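Local structure of MsStt7d protein (Micromonas, 4IX3) at residues A128-A133 with L142-K147; R150-S155 with W251-V256; Y215-E220 with D324-C329; Q316-A321 with E330-H335. The protein is a homolog of the state-transition kinase Stt7; this chain holds its catalytic domain, which probably binds ATP and transfers phosphate to proteins. All coordinates share one frame; numbering follows the deposited sequence.

In the fold
From the N terminus, the chain reaches contact 1 first, where helix 141-161 folds back on helix 127-133 and closes a short loop. The same long helix then supplies residues 150-155 of contact 2, which closes a loop of 95 residues by pairing it with helix 246-261. Contact 3 starts inside that loop, at 215-220, and ends beyond it, at 324-329, and the two therefore cross. Contact 4 joins the end of helix 302-318 to the short helix 329-332, and it crosses contact 3 in turn. None nests within another; contact 1 stands in series with the rest, as do contacts 2 and 4. Contacts 2, 3 and 4 touch one another in the helical lobe.

Contact 1 of 4, residues A128-A133 with L142-K147; sequences APLATA and LGVTKK
Val144 puts one methyl on each of two neighbouring residues of the preceding helix. Its CG1 lies 3.7 Å from Ala131 CB and nearly as close to the CA of that alanine, while its CG2 is 4.0 Å from Leu130 CD2. The valine torsion (chi1 -63°) explains this division of labour: CG1 stands beside the backbone N and faces the alanine, and CG2, set between N and the carbonyl carbon, is left for the leucine. Leu130 comes in at a slant to the valine, with CG trans to its own N (chi1 172°) and the CD2 branch doing the touching. Because the alanine is so small, the backbones can come near one another, with Ala131 CA and Val144 CA 6.0 Å apart. No hydrogen bond crosses between the two segments, and all three touching residues are buried.

The next shell holds these groups in place. Leu130 also packs on Leu122 and Met123 of helix 119-125 and on Leu260 of helix 246-261, so its side chain sits among several helices at once. Polar ties brace the connection: Lys147 NZ bonds to Met134 O, just past the first segment, and forms a salt bridge with Glu151 one turn further along its own helix. Thr145 OG1 turns back to Glu141 O, which leaves the rest of its side chain to lie against helix 246-261.

Two consecutive helices joined by a short linker are thus packed together in the helical C-lobe of the protein kinase fold; the second, 141-161, corresponds to the long helix αE that leads towards the catalytic loop.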
loop_
_atom_site.group_PDB
_atom_site.type_symbol
_atom_site.label_atom_id
_atom_site.label_comp_id
_atom_site.label_asym_id
_atom_site.label_seq_id
_atom_site.Cartn_x
_atom_site.Cartn_y
_atom_site.Cartn_z
ATOM N N ALA B 128 -3.022 29.343 -12.813
ATOM C CA ALA B 128 -1.832 30.033 -13.319
ATOM C C ALA B 128 -0.522 29.226 -13.306
ATOM O O ALA B 128 0.080 29.051 -14.364
ATOM C CB ALA B 128 -1.650 31.410 -12.717
ATOM N N PRO B 129 -0.125 28.668 -12.146
ATOM C CA PRO B 129 1.119 27.878 -12.156
ATOM C C PRO B 129 0.939 26.592 -12.979
ATOM O O PRO B 129 1.889 26.171 -13.656
ATOM C CB PRO B 129 1.362 27.563 -10.678
ATOM C CG PRO B 129 0.082 27.850 -9.988
ATOM C CD PRO B 129 -0.564 28.974 -10.772
ATOM N N LEU B 130 -0.276 26.030 -13.070
ATOM C CA LEU B 130 -0.519 24.866 -13.903
ATOM C C LEU B 130 -0.299 25.227 -15.388
ATOM O O LEU B 130 0.440 24.537 -16.100
ATOM C CB LEU B 130 -1.928 24.306 -13.635
ATOM C CG LEU B 130 -2.377 23.192 -14.583
ATOM C CD1 LEU B 130 -1.470 21.981 -14.470
ATOM C CD2 LEU B 130 -3.873 22.873 -14.334
ATOM N N ALA B 131 -0.916 26.317 -15.842
ATOM C CA ALA B 131 -0.767 26.779 -17.213
ATOM C C ALA B 131 0.682 27.078 -17.549
ATOM O O ALA B 131 1.134 26.717 -18.628
ATOM C CB ALA B 131 -1.596 28.022 -17.419
ATOM N N THR B 132 1.414 27.702 -16.631
ATOM C CA THR B 132 2.823 27.988 -16.890
ATOM C C THR B 132 3.605 26.689 -17.087
ATOM O O THR B 132 4.396 26.551 -18.051
ATOM C CB THR B 132 3.387 28.771 -15.708
ATOM O OG1 THR B 132 2.762 30.070 -15.713
ATOM C CG2 THR B 132 4.873 28.921 -15.880
ATOM N N ALA B 133 3.375 25.718 -16.204
ATOM C CA ALA B 133 4.109 24.423 -16.296
ATOM C C ALA B 133 3.731 23.671 -17.590
ATOM O O ALA B 133 4.573 22.996 -18.192
ATOM C CB ALA B 133 3.830 23.564 -15.077
ATOM N N LEU B 142 -10.687 26.845 -18.909
ATOM C CA LEU B 142 -10.997 26.267 -20.206
ATOM C C LEU B 142 -9.727 25.939 -20.986
ATOM O O LEU B 142 -9.600 24.857 -21.575
ATOM C CB LEU B 142 -11.883 27.216 -21.016
ATOM C CG LEU B 142 -12.301 26.753 -22.421
ATOM C CD1 LEU B 142 -13.000 25.408 -22.381
ATOM C CD2 LEU B 142 -13.276 27.781 -23.018
ATOM N N GLY B 143 -8.790 26.875 -21.011
ATOM C CA GLY B 143 -7.551 26.715 -21.750
ATOM C C GLY B 143 -6.731 25.518 -21.273
ATOM O O GLY B 143 -6.318 24.679 -22.097
ATOM N N VAL B 144 -6.558 25.393 -19.956
ATOM C CA VAL B 144 -5.756 24.288 -19.417
ATOM C C VAL B 144 -6.518 22.977 -19.614
ATOM O O VAL B 144 -5.900 21.936 -19.895
ATOM C CB VAL B 144 -5.291 24.472 -17.963
ATOM C CG1 VAL B 144 -4.384 25.675 -17.852
ATOM C CG2 VAL B 144 -6.425 24.444 -16.950
ATOM N N THR B 145 -7.854 22.973 -19.489
ATOM C CA THR B 145 -8.609 21.752 -19.715
ATOM C C THR B 145 -8.481 21.262 -21.151
ATOM O O THR B 145 -8.306 20.082 -21.419
ATOM C CB THR B 145 -10.095 21.903 -19.279
ATOM O OG1 THR B 145 -10.088 22.345 -17.905
ATOM C CG2 THR B 145 -10.864 20.587 -19.415
ATOM N N LYS B 146 -8.625 22.176 -22.102
ATOM C CA LYS B 146 -8.503 21.784 -23.502
ATOM C C LYS B 146 -7.133 21.178 -23.827
ATOM O O LYS B 146 -7.038 20.098 -24.434
ATOM C CB LYS B 146 -8.744 23.032 -24.351
ATOM C CG LYS B 146 -10.198 23.440 -24.436
ATOM C CD LYS B 146 -10.431 24.628 -25.364
ATOM C CE LYS B 146 -9.578 24.426 -26.606
ATOM N NZ LYS B 146 -10.139 24.694 -27.977
ATOM N N LYS B 147 -6.089 21.858 -23.368
ATOM C CA LYS B 147 -4.752 21.380 -23.688
ATOM C C LYS B 147 -4.450 20.052 -22.994
ATOM O O LYS B 147 -3.945 19.094 -23.592
ATOM C CB LYS B 147 -3.706 22.429 -23.364
ATOM C CG LYS B 147 -2.285 22.029 -23.784
ATOM C CD LYS B 147 -1.270 23.137 -23.449
ATOM C CE LYS B 147 0.076 23.024 -24.160
ATOM N NZ LYS B 147 0.818 21.815 -23.682
#

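Contact 2 of 4, residues R150-S155 with W251-V256; sequences RELLGS and WSAGCV
Leu152 and Leu153 meet Ala253 and Val256 with no ring, amide or carboxylate between them; the flat groups of both segments are turned to other partners. The indole of Trp251 packs on Met319, the carboxylate of Glu151 binds the backbone N of Leu184 through OE2, and the guanidinium of Arg150 reaches Phe338 O with NH2. What remains at the interface is purely aliphatic.

Leu152 and Val256 point at each other tip to tip, with Leu152 CD2 4.0 Å from Val256 CG1. Both extend from their helices in the same manner: CG of the leucine lies opposite its backbone N (chi1 176°), and so does CG1 of the valine (chi1 171°). The same leucine methyl also lies 4.1 Å from Ala253 CB. Leu153 approaches that alanine from a second direction, its CD2 4.0 Å from Ala253 CB, so the small residue is gripped by one methyl from each leucine. Even there the backbones stay well separated, since Leu153 CA and Ala253 CA are 7.4 Å apart. The contact is buried throughout, and no hydrogen bond crosses it.

The segments run almost exactly antiparallel, at 170°, with their axes 10.9 Å apart. They belong to what are αE and αF in the kinase fold, the central helices of the C-lobe. On αE itself, Met149, just before the segment, touches Ala253 and Val256, and Leu156, just after it, touches Ala253. Leu152 rests also on Leu186, and Leu153 on Cys329 and Ala332, so strand 183-186 adjoins the first leucine and helix 329-332 the second.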
loop_
_atom_site.group_PDB
_atom_site.type_symbol
_atom_site.label_atom_id
_atom_site.label_comp_id
_atom_site.label_asym_id
_atom_site.label_seq_id
_atom_site.Cartn_x
_atom_site.Cartn_y
_atom_site.Cartn_z
ATOM N N ARG B 150 -6.618 17.105 -24.329
ATOM C CA ARG B 150 -6.234 16.621 -25.654
ATOM C C ARG B 150 -5.002 15.719 -25.494
ATOM O O ARG B 150 -4.942 14.651 -26.141
ATOM C CB ARG B 150 -5.910 17.831 -26.554
ATOM C CG ARG B 150 -5.614 17.456 -28.002
ATOM C CD ARG B 150 -5.223 18.662 -28.843
ATOM N NE ARG B 150 -6.335 19.593 -29.041
ATOM C CZ ARG B 150 -6.436 20.784 -28.467
ATOM N NH1 ARG B 150 -5.475 21.195 -27.637
ATOM N NH2 ARG B 150 -7.462 21.585 -28.785
ATOM N N GLU B 151 -4.050 16.149 -24.649
ATOM C CA GLU B 151 -2.839 15.325 -24.447
ATOM C C GLU B 151 -3.139 14.010 -23.726
ATOM O O GLU B 151 -2.682 12.932 -24.126
ATOM C CB GLU B 151 -1.812 16.154 -23.683
ATOM C CG GLU B 151 -1.316 17.305 -24.541
ATOM C CD GLU B 151 -0.545 18.357 -23.786
ATOM O OE1 GLU B 151 -0.145 19.371 -24.439
ATOM O OE2 GLU B 151 -0.345 18.258 -22.534
ATOM N N LEU B 152 -3.934 14.078 -22.673
ATOM C CA LEU B 152 -4.282 12.870 -21.916
ATOM C C LEU B 152 -5.088 11.875 -22.751
ATOM O O LEU B 152 -4.777 10.670 -22.777
ATOM C CB LEU B 152 -5.131 13.271 -20.701
ATOM C CG LEU B 152 -5.659 12.071 -19.875
ATOM C CD1 LEU B 152 -4.515 11.182 -19.363
ATOM C CD2 LEU B 152 -6.466 12.639 -18.700
ATOM N N LEU B 153 -6.142 12.340 -23.448
ATOM C CA LEU B 153 -6.958 11.452 -24.216
ATOM C C LEU B 153 -6.120 10.879 -25.386
ATOM O O LEU B 153 -6.296 9.696 -25.730
ATOM C CB LEU B 153 -8.227 12.116 -24.740
ATOM C CG LEU B 153 -9.204 12.524 -23.646
ATOM C CD1 LEU B 153 -10.258 13.441 -24.275
ATOM C CD2 LEU B 153 -9.849 11.316 -23.032
ATOM N N GLY B 154 -5.230 11.690 -26.005
ATOM C CA GLY B 154 -4.420 11.132 -27.107
ATOM C C GLY B 154 -3.486 10.037 -26.579
ATOM O O GLY B 154 -3.326 9.011 -27.211
ATOM N N SER B 155 -2.899 10.247 -25.407
ATOM C CA SER B 155 -2.016 9.224 -24.821
ATOM C C SER B 155 -2.769 7.970 -24.418
ATOM O O SER B 155 -2.317 6.845 -24.679
ATOM C CB SER B 155 -1.251 9.782 -23.653
ATOM O OG SER B 155 -0.286 10.708 -24.094
ATOM N N TRP B 251 -13.668 6.912 -17.727
ATOM C CA TRP B 251 -14.311 7.508 -16.527
ATOM C C TRP B 251 -13.293 8.303 -15.731
ATOM O O TRP B 251 -13.522 9.446 -15.349
ATOM C CB TRP B 251 -14.880 6.393 -15.681
ATOM C CG TRP B 251 -15.437 6.923 -14.384
ATOM C CD1 TRP B 251 -14.749 7.164 -13.200
ATOM C CD2 TRP B 251 -16.836 7.222 -14.103
ATOM N NE1 TRP B 251 -15.579 7.701 -12.251
ATOM C CE2 TRP B 251 -16.867 7.734 -12.734
ATOM C CE3 TRP B 251 -18.018 7.205 -14.849
ATOM C CZ2 TRP B 251 -18.056 8.134 -12.130
ATOM C CZ3 TRP B 251 -19.203 7.633 -14.249
ATOM C CH2 TRP B 251 -19.210 8.123 -12.922
ATOM N N SER B 252 -12.083 7.731 -15.508
ATOM C CA SER B 252 -11.072 8.481 -14.789
ATOM C C SER B 252 -10.644 9.762 -15.507
ATOM O O SER B 252 -10.430 10.765 -14.855
ATOM C CB SER B 252 -9.815 7.611 -14.607
ATOM O OG SER B 252 -10.099 6.390 -13.949
ATOM N N ALA B 253 -10.577 9.709 -16.844
ATOM C CA ALA B 253 -10.226 10.910 -17.607
ATOM C C ALA B 253 -11.358 11.968 -17.460
ATOM O O ALA B 253 -11.045 13.152 -17.396
ATOM C CB ALA B 253 -10.019 10.582 -19.075
ATOM N N GLY B 254 -12.621 11.539 -17.378
ATOM C CA GLY B 254 -13.707 12.507 -17.080
ATOM C C GLY B 254 -13.571 13.167 -15.715
ATOM O O GLY B 254 -13.730 14.369 -15.600
ATOM N N CYS B 255 -13.092 12.398 -14.724
ATOM C CA CYS B 255 -12.774 12.995 -13.442
ATOM C C CYS B 255 -11.673 14.011 -13.521
ATOM O O CYS B 255 -11.759 15.064 -12.907
ATOM C CB CYS B 255 -12.403 11.903 -12.420
ATOM S SG CYS B 255 -13.745 10.762 -11.964
ATOM N N VAL B 256 -10.595 13.681 -14.265
ATOM C CA VAL B 256 -9.516 14.663 -14.440
ATOM C C VAL B 256 -10.120 15.931 -15.081
ATOM O O VAL B 256 -9.778 17.026 -14.651
ATOM C CB VAL B 256 -8.424 14.089 -15.380
ATOM C CG1 VAL B 256 -7.393 15.148 -15.779
ATOM C CG2 VAL B 256 -7.716 12.910 -14.692
#

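Contact 3 of 4, residues Y215-E220 with D324-C329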
loop_
_atom_site.group_PDB
_atom_site.type_symbol
_atom_site.label_atom_id
_atom_site.label_comp_id
_atom_site.label_asym_id
_atom_site.label_seq_id
_atom_site.Cartn_x
_atom_site.Cartn_y
_atom_site.Cartn_z
ATOM N N TYR B 215 -11.461 8.033 -8.376
ATOM C CA TYR B 215 -11.339 8.100 -9.829
ATOM C C TYR B 215 -11.883 6.865 -10.497
ATOM O O TYR B 215 -11.663 6.649 -11.684
ATOM C CB TYR B 215 -9.881 8.339 -10.224
ATOM C CG TYR B 215 -9.386 9.677 -9.693
ATOM C CD1 TYR B 215 -9.697 10.866 -10.395
ATOM C CD2 TYR B 215 -8.706 9.798 -8.468
ATOM C CE1 TYR B 215 -9.302 12.087 -9.917
ATOM C CE2 TYR B 215 -8.328 11.021 -7.978
ATOM C CZ TYR B 215 -8.615 12.189 -8.710
ATOM O OH TYR B 215 -8.263 13.408 -8.193
ATOM N N ALA B 216 -12.711 6.107 -9.775
ATOM C CA ALA B 216 -13.362 4.926 -10.337
ATOM C C ALA B 216 -14.826 4.967 -9.891
ATOM O O ALA B 216 -15.130 5.277 -8.725
ATOM C CB ALA B 216 -12.680 3.652 -9.804
ATOM N N LYS B 217 -15.732 4.783 -10.855
ATOM C CA LYS B 217 -17.166 4.672 -10.567
ATOM C C LYS B 217 -17.374 3.613 -9.477
ATOM O O LYS B 217 -16.759 2.537 -9.521
ATOM C CB LYS B 217 -17.929 4.330 -11.863
ATOM C CG LYS B 217 -19.436 4.169 -11.712
ATOM C CD LYS B 217 -20.152 4.175 -13.060
ATOM C CE LYS B 217 -21.644 4.006 -12.853
ATOM N NZ LYS B 217 -21.917 2.539 -12.915
ATOM N N ALA B 218 -18.220 3.906 -8.488
ATOM C CA ALA B 218 -18.224 3.115 -7.260
ATOM C C ALA B 218 -18.573 1.647 -7.510
ATOM O O ALA B 218 -18.129 0.758 -6.787
ATOM C CB ALA B 218 -19.147 3.714 -6.218
ATOM N N ASP B 219 -19.389 1.372 -8.519
ATOM C CA ASP B 219 -19.767 -0.007 -8.791
ATOM C C ASP B 219 -19.030 -0.631 -9.985
ATOM O O ASP B 219 -19.473 -1.650 -10.523
ATOM C CB ASP B 219 -21.277 -0.119 -8.959
ATOM C CG ASP B 219 -21.765 0.530 -10.235
ATOM O OD1 ASP B 219 -21.020 1.351 -10.833
ATOM O OD2 ASP B 219 -22.955 0.319 -10.550
ATOM N N GLU B 220 -17.925 0.001 -10.392
ATOM C CA GLU B 220 -17.083 -0.502 -11.489
ATOM C C GLU B 220 -15.624 -0.342 -11.072
ATOM O O GLU B 220 -14.841 0.381 -11.700
ATOM C CB GLU B 220 -17.334 0.220 -12.805
ATOM C CG GLU B 220 -18.779 0.051 -13.230
ATOM C CD GLU B 220 -19.136 0.760 -14.520
ATOM O OE1 GLU B 220 -18.224 1.244 -15.239
ATOM O OE2 GLU B 220 -20.362 0.861 -14.767
ATOM N N ASP B 324 -21.226 0.598 -22.315
ATOM C CA ASP B 324 -21.642 0.474 -23.706
ATOM C C ASP B 324 -22.031 1.800 -24.336
ATOM O O ASP B 324 -22.122 1.870 -25.554
ATOM C CB ASP B 324 -22.819 -0.492 -23.856
ATOM C CG ASP B 324 -22.372 -1.937 -23.793
ATOM O OD1 ASP B 324 -21.140 -2.175 -23.754
ATOM O OD2 ASP B 324 -23.222 -2.836 -23.773
ATOM N N ALA B 325 -22.266 2.804 -23.497
ATOM C CA ALA B 325 -22.637 4.135 -23.949
ATOM C C ALA B 325 -21.440 5.076 -23.780
ATOM O O ALA B 325 -21.465 6.184 -24.297
ATOM C CB ALA B 325 -23.832 4.629 -23.117
ATOM N N ARG B 326 -20.397 4.686 -23.040
ATOM C CA ARG B 326 -19.336 5.616 -22.658
ATOM C C ARG B 326 -18.302 5.736 -23.784
ATOM O O ARG B 326 -17.887 4.711 -24.357
ATOM C CB ARG B 326 -18.661 5.081 -21.382
ATOM C CG ARG B 326 -17.740 6.084 -20.697
ATOM C CD ARG B 326 -17.114 5.488 -19.432
ATOM N NE ARG B 326 -18.139 4.997 -18.497
ATOM C CZ ARG B 326 -17.965 4.027 -17.602
ATOM N NH1 ARG B 326 -16.761 3.520 -17.439
ATOM N NH2 ARG B 326 -18.968 3.610 -16.846
ATOM N N ALA B 327 -17.843 6.957 -24.047
ATOM C CA ALA B 327 -16.890 7.171 -25.168
ATOM C C ALA B 327 -15.570 6.456 -24.929
ATOM O O ALA B 327 -15.081 6.428 -23.792
ATOM C CB ALA B 327 -16.567 8.645 -25.313
ATOM N N SER B 328 -14.950 5.943 -26.002
ATOM C CA SER B 328 -13.534 5.596 -25.953
ATOM C C SER B 328 -12.725 6.865 -25.876
ATOM O O SER B 328 -13.197 7.955 -26.255
ATOM C CB SER B 328 -13.152 4.812 -27.213
ATOM O OG SER B 328 -13.241 5.664 -28.361
ATOM N N CYS B 329 -11.492 6.790 -25.403
ATOM C CA CYS B 329 -10.638 7.970 -25.343
ATOM C C CYS B 329 -10.305 8.444 -26.771
ATOM O O CYS B 329 -10.300 9.656 -27.011
ATOM C CB CYS B 329 -9.359 7.664 -24.547
ATOM S SG CYS B 329 -9.723 7.466 -22.764
HETATM O O HOH W 1 -15.697 1.754 -15.288
#
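The carboxylate of Glu220 and the guanidinium of Arg326 meet edge to edge, their planes only 21° apart, while the two side chains run antiparallel alongside each other. Arg326 NH2 donates to Glu220 OE1 over 3.0 Å in an almost straight bond (165°), entering on the syn side a little out of the carboxylate plane. A water closes the second path, donating to Glu220 OE1 at 2.6 Å and accepting from Arg326 NH1 at 3.0 Å. The arginine bends at chi3 (-56°), and its NE bonds to Glu320 O, which fixes the group's rotation.

Lys217, bent near its end, brings NZ over the carboxylate plane to Glu220 OE2 at 2.9 Å and onto the syn lone pair of Asp219 OD1 at 2.6 Å. With alanine in place of Glu220, Arg326 NH2 would probably lose its carboxylate partner and Lys217 be left with Asp219.

The pair matches the conserved salt bridge of protein kinases between the APE-motif glutamate and the arginine of subdomain XI, joining the end of the activation segment to the C-lobe. Buried Glu220 takes Arg326 on OE1 and Lys217 on OE2, which probably keeps it ionised; exposed Asp219 gives Lys217 a second acid.

Contact 4 of 4, residues Q316-A321 with E330-H335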
loop_
_atom_site.group_PDB
_atom_site.type_symbol
_atom_site.label_atom_id
_atom_site.label_comp_id
_atom_site.label_asym_id
_atom_site.label_seq_id
_atom_site.Cartn_x
_atom_site.Cartn_y
_atom_site.Cartn_z
ATOM N N GLN B 316 -20.109 14.226 -20.064
ATOM C CA GLN B 316 -21.176 13.233 -20.143
ATOM C C GLN B 316 -20.715 12.016 -20.958
ATOM O O GLN B 316 -20.961 10.857 -20.586
ATOM C CB GLN B 316 -22.450 13.810 -20.784
ATOM C CG GLN B 316 -23.549 12.749 -20.964
ATOM C CD GLN B 316 -24.071 12.278 -19.626
ATOM O OE1 GLN B 316 -23.548 11.333 -19.007
ATOM N NE2 GLN B 316 -25.088 12.962 -19.142
ATOM N N ARG B 317 -20.033 12.269 -22.076
ATOM C CA ARG B 317 -19.543 11.165 -22.917
ATOM C C ARG B 317 -18.540 10.265 -22.193
ATOM O O ARG B 317 -18.629 9.048 -22.275
ATOM C CB ARG B 317 -18.822 11.708 -24.179
ATOM C CG ARG B 317 -19.674 12.547 -25.142
ATOM C CD ARG B 317 -20.712 11.624 -25.689
ATOM N NE ARG B 317 -20.090 10.513 -26.447
ATOM C CZ ARG B 317 -20.282 9.220 -26.179
ATOM N NH1 ARG B 317 -21.134 8.826 -25.233
ATOM N NH2 ARG B 317 -19.651 8.300 -26.899
ATOM N N LEU B 318 -17.609 10.884 -21.481
ATOM C CA LEU B 318 -16.589 10.121 -20.773
ATOM C C LEU B 318 -17.135 9.441 -19.515
ATOM O O LEU B 318 -16.469 8.551 -18.970
ATOM C CB LEU B 318 -15.457 11.084 -20.358
ATOM C CG LEU B 318 -14.544 11.570 -21.524
ATOM C CD1 LEU B 318 -13.633 12.672 -21.064
ATOM C CD2 LEU B 318 -13.711 10.392 -22.081
ATOM N N MET B 319 -18.288 9.893 -19.022
ATOM C CA MET B 319 -18.811 9.459 -17.721
ATOM C C MET B 319 -20.214 8.864 -17.828
ATOM O O MET B 319 -20.987 8.878 -16.844
ATOM C CB MET B 319 -18.694 10.593 -16.709
ATOM C CG MET B 319 -17.254 11.114 -16.593
ATOM S SD MET B 319 -16.991 12.337 -15.320
ATOM C CE MET B 319 -16.972 11.249 -13.890
ATOM N N GLU B 320 -20.540 8.296 -18.985
ATOM C CA GLU B 320 -21.832 7.603 -19.062
ATOM C C GLU B 320 -21.852 6.460 -18.035
ATOM O O GLU B 320 -20.838 5.757 -17.851
ATOM C CB GLU B 320 -22.069 7.024 -20.462
ATOM C CG GLU B 320 -22.506 8.017 -21.513
ATOM C CD GLU B 320 -23.937 8.483 -21.249
ATOM O OE1 GLU B 320 -24.714 7.839 -20.492
ATOM O OE2 GLU B 320 -24.355 9.419 -21.947
ATOM N N ALA B 321 -23.009 6.196 -17.447
ATOM C CA ALA B 321 -23.127 5.148 -16.445
ATOM C C ALA B 321 -22.783 3.779 -17.020
ATOM O O ALA B 321 -22.092 2.970 -16.380
ATOM C CB ALA B 321 -24.537 5.157 -15.875
ATOM N N GLU B 330 -10.185 7.548 -27.754
ATOM C CA GLU B 330 -9.976 7.950 -29.159
ATOM C C GLU B 330 -11.173 8.755 -29.666
ATOM O O GLU B 330 -10.975 9.832 -30.251
ATOM C CB GLU B 330 -9.749 6.746 -30.075
ATOM C CG GLU B 330 -9.466 7.200 -31.503
ATOM C CD GLU B 330 -9.565 6.082 -32.533
ATOM O OE1 GLU B 330 -10.126 4.995 -32.237
ATOM O OE2 GLU B 330 -9.077 6.281 -33.666
ATOM N N ALA B 331 -12.399 8.265 -29.427
ATOM C CA ALA B 331 -13.602 8.977 -29.889
ATOM C C ALA B 331 -13.715 10.373 -29.258
ATOM O O ALA B 331 -13.982 11.368 -29.967
ATOM C CB ALA B 331 -14.843 8.138 -29.639
ATOM N N ALA B 332 -13.417 10.443 -27.963
ATOM C CA ALA B 332 -13.504 11.662 -27.195
ATOM C C ALA B 332 -12.561 12.738 -27.792
ATOM O O ALA B 332 -12.885 13.930 -27.708
ATOM C CB ALA B 332 -13.178 11.361 -25.724
ATOM N N LEU B 333 -11.448 12.353 -28.408
ATOM C CA LEU B 333 -10.557 13.347 -28.994
ATOM C C LEU B 333 -11.172 14.204 -30.094
ATOM O O LEU B 333 -10.687 15.314 -30.339
ATOM C CB LEU B 333 -9.375 12.653 -29.650
ATOM C CG LEU B 333 -8.123 12.521 -28.825
ATOM C CD1 LEU B 333 -7.090 11.931 -29.755
ATOM C CD2 LEU B 333 -7.629 13.833 -28.243
ATOM N N SER B 334 -12.202 13.688 -30.769
ATOM C CA SER B 334 -12.832 14.388 -31.910
ATOM C C SER B 334 -13.926 15.355 -31.452
ATOM O O SER B 334 -14.636 15.955 -32.244
ATOM C CB SER B 334 -13.377 13.396 -32.941
ATOM O OG SER B 334 -14.374 12.584 -32.348
ATOM N N HIS B 335 -14.172 15.371 -30.152
ATOM C CA HIS B 335 -15.279 16.150 -29.619
ATOM C C HIS B 335 -15.171 17.626 -29.928
ATOM O O HIS B 335 -14.074 18.200 -29.969
ATOM C CB HIS B 335 -15.405 15.905 -28.115
ATOM C CG HIS B 335 -16.683 16.428 -27.540
ATOM N ND1 HIS B 335 -17.791 15.665 -27.313
ATOM C CD2 HIS B 335 -17.002 17.729 -27.216
ATOM C CE1 HIS B 335 -18.754 16.470 -26.789
ATOM N NE2 HIS B 335 -18.254 17.721 -26.732
#
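Leu318 and Ala332 are the closest residues along the two backbones, with CA atoms 7.3 Å apart. Helix 302-318 stops at Leu318; Met319 leaves helical geometry, its N still reaching back to Gln316 O. In the other segment Ala332 begins a type I beta turn that runs to His335 and is closed by His335 N to Ala332 O at 3.1 Å. Ser334 strengthens this turn, for its OG donates to Ala331 O at 2.7 Å in the carbonyl plane, and Ser334 N uses the same oxygen.

Between the segments the side chains touch at two places. Leu318 CD2 reaches Ala332 CB at 3.8 Å; the leucine carries CG next to its backbone N (chi1 -73°), a turn that brings the end of the chain nearer than its base. Both are buried, and Ala332 also meets Leu153 of helix 141-161. At the more open side, Arg317 CG passes His335 ND1 at 4.2 Å, oblique to the imidazole. The arginine chain then coils away, so that NH1 can hydrogen-bond to Ala325 O in the intervening loop, whose Ala327 pairs with Arg317 through the backbone.

His335 probably corresponds to the histidine of the His-x-Phe motif near the end of many kinase domains. Arg317 NE is 5.7 Å from His335 ND1, so the cation may disfavour a second proton on the ring. The direct contact itself is essentially apolar; Arg317 NH1 and His335 NE2 find hydrogen-bond partners outside it, the latter only weakly, at Ala310 O.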